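PDB 4EVF: giardin subunit alpha-1 from Giardia intestinalis, which binds calcium and, in its presence, phosphatidylserine-containing phospholipids as an annexin, and takes part in attachment of the parasite to the intestinal mucosa. Local coordinates for residues A[20-23]-A[24-28]. Numbering follows the deposited sequence.
Sequences EVQI and AFIAS
Q22 and I26 meet one helical turn apart, where the partly exposed edge of helix 20-28 runs into its buried face. CG of the glutamine stands opposite the backbone N (chi1 -180°), beside the carbonyl carbon, and a bend at chi2 (58°) brings the amide towards I26. NE2 thereby lies against the end of the isoleucine, 3.7 Å from I26 CD1, while OE1 approaches the F25 ring obliquely, 4.1 Å from F25 CD2, with amide and ring planes 32° apart. These are van der Waals contacts: the amide end lies beside the isoleucine with the stem farther off, and a long chain with a polar end suits a partly exposed place. I26 CG1 also packs 3.3 Å from Q22 O.

Underneath runs a regular alpha-helical ladder. A24 N donates to E20 O, F25 N to V21 O, I26 N to Q22 O and A27 N to I23 O, at 2.7 to 3.0 Å. The helix lies in what is probably the first annexin repeat, and the all-helical annexin fold packs it among helices 4-16, 62-70 and 284-292.

The tight side is built from I23, A24, I26 and A27. Alanine suits its two places because its single methyl lets a neighbouring helix come close; A24 touches L67 and A27 touches L70 of helix 62-70. A27 CB also sits 3.4 Å from I23 O. Branched I23 reaches L67 as well as A14 and I15 of helix 4-16, and I26 meets L11 of that helix. V21 and F25, partly exposed, instead lean on T290 of helix 284-292. In S28, buried, the small hydroxyl turns back onto its own helix, where OG donates to F25 O at 2.6 Å, and E20 ends in a salt bridge from OE2 to R283.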
ATOM      1  N   GLU A  20      -6.739  11.055  20.422  1.00 29.85           N
ATOM      2  CA  GLU A  20      -6.485  10.363  19.154  1.00 27.89           C
ATOM      3  C   GLU A  20      -5.237  10.844  18.425  1.00 25.60           C
ATOM      4  O   GLU A  20      -4.429  10.036  17.946  1.00 25.67           O
ATOM      5  CB  GLU A  20      -7.696  10.476  18.228  1.00 32.72           C
ATOM      6  CG  GLU A  20      -8.850   9.589  18.625  1.00 31.85           C
ATOM      7  CD  GLU A  20     -10.007   9.684  17.649  1.00 34.24           C
ATOM      8  OE1 GLU A  20     -10.216  10.767  17.058  1.00 39.42           O
ATOM      9  OE2 GLU A  20     -10.701   8.668  17.467  1.00 34.92           O
ATOM     10  N   VAL A  21      -5.080  12.157  18.323  1.00 26.52           N
ATOM     11  CA  VAL A  21      -3.910  12.690  17.645  1.00 28.69           C
ATOM     12  C   VAL A  21      -2.633  12.281  18.381  1.00 22.83           C
ATOM     13  O   VAL A  21      -1.605  12.012  17.756  1.00 22.64           O
ATOM     14  CB  VAL A  21      -3.981  14.217  17.466  1.00 22.72           C
ATOM     15  CG1 VAL A  21      -2.708  14.729  16.827  1.00 27.87           C
ATOM     16  CG2 VAL A  21      -5.179  14.594  16.605  1.00 24.01           C
ATOM     17  N   GLN A  22      -2.701  12.223  19.709  1.00 26.97           N
ATOM     18  CA  GLN A  22      -1.536  11.817  20.494  1.00 24.67           C
ATOM     19  C   GLN A  22      -1.160  10.349  20.254  1.00 21.78           C
ATOM     20  O   GLN A  22       0.025  10.004  20.192  1.00 23.74           O
ATOM     21  CB  GLN A  22      -1.751  12.088  21.985  1.00 26.80           C
ATOM     22  CG  GLN A  22      -0.572  11.697  22.863  1.00 28.44           C
ATOM     23  CD  GLN A  22       0.722  12.403  22.482  1.00 28.60           C
ATOM     24  OE1 GLN A  22       0.727  13.329  21.667  1.00 32.61           O
ATOM     25  NE2 GLN A  22       1.831  11.964  23.073  1.00 36.18           N
ATOM     26  N   ILE A  23      -2.155   9.481  20.122  1.00 20.74           N
ATOM     27  CA  ILE A  23      -1.868   8.090  19.782  1.00 21.77           C
ATOM     28  C   ILE A  23      -1.264   8.022  18.383  1.00 23.39           C
ATOM     29  O   ILE A  23      -0.281   7.317  18.151  1.00 19.21           O
ATOM     30  CB  ILE A  23      -3.124   7.210  19.870  1.00 20.90           C
ATOM     31  CG1 ILE A  23      -3.661   7.197  21.304  1.00 21.14           C
ATOM     32  CG2 ILE A  23      -2.847   5.803  19.335  1.00 19.62           C
ATOM     33  CD1 ILE A  23      -5.077   6.678  21.412  1.00 21.02           C
ATOM     34  N   ALA A  24      -1.850   8.773  17.455  1.00 18.51           N
ATOM     35  CA  ALA A  24      -1.326   8.859  16.104  1.00 18.60           C
ATOM     36  C   ALA A  24       0.096   9.398  16.117  1.00 19.29           C
ATOM     37  O   ALA A  24       0.958   8.906  15.388  1.00 20.14           O
ATOM     38  CB  ALA A  24      -2.240   9.741  15.217  1.00 21.74           C
ATOM     39  N   PHE A  25       0.356  10.391  16.959  1.00 17.88           N
ATOM     40  CA  PHE A  25       1.683  10.993  16.975  1.00 22.93           C
ATOM     41  C   PHE A  25       2.746  10.003  17.449  1.00 20.88           C
ATOM     42  O   PHE A  25       3.839   9.922  16.874  1.00 24.11           O
ATOM     43  CB  PHE A  25       1.739  12.256  17.836  1.00 23.85           C
ATOM     44  CG  PHE A  25       3.126  12.825  17.947  1.00 27.07           C
ATOM     45  CD1 PHE A  25       3.724  13.428  16.856  1.00 27.69           C
ATOM     46  CD2 PHE A  25       3.848  12.719  19.128  1.00 28.72           C
ATOM     47  CE1 PHE A  25       5.011  13.930  16.941  1.00 32.87           C
ATOM     48  CE2 PHE A  25       5.129  13.222  19.223  1.00 26.72           C
ATOM     49  CZ  PHE A  25       5.714  13.828  18.127  1.00 31.28           C
ATOM     50  N   ILE A  26       2.428   9.274  18.514  1.00 21.76           N
ATOM     51  CA  ILE A  26       3.340   8.259  19.033  1.00 20.57           C
ATOM     52  C   ILE A  26       3.551   7.168  17.994  1.00 20.01           C
ATOM     53  O   ILE A  26       4.674   6.733  17.756  1.00 20.86           O
ATOM     54  CB  ILE A  26       2.821   7.629  20.336  1.00 23.45           C
ATOM     55  CG1 ILE A  26       2.777   8.679  21.453  1.00 25.74           C
ATOM     56  CG2 ILE A  26       3.709   6.466  20.739  1.00 22.16           C
ATOM     57  CD1 ILE A  26       1.855   8.325  22.595  1.00 20.89           C
ATOM     58  N   ALA A  27       2.469   6.726  17.362  1.00 21.88           N
ATOM     59  CA  ALA A  27       2.595   5.694  16.345  1.00 21.54           C
ATOM     60  C   ALA A  27       3.493   6.178  15.211  1.00 23.16           C
ATOM     61  O   ALA A  27       4.254   5.397  14.643  1.00 20.78           O
ATOM     62  CB  ALA A  27       1.229   5.281  15.823  1.00 21.97           C
ATOM     63  N   SER A  28       3.412   7.475  14.904  1.00 19.91           N
ATOM     64  CA  SER A  28       4.104   8.057  13.752  1.00 19.18           C
ATOM     65  C   SER A  28       5.615   8.127  13.971  1.00 22.61           C
ATOM     66  O   SER A  28       6.391   8.249  13.026  1.00 22.93           O
ATOM     67  CB  SER A  28       3.574   9.466  13.485  1.00 19.56           C
ATOM     68  OG  SER A  28       4.185  10.423  14.338  1.00 22.24           O
TER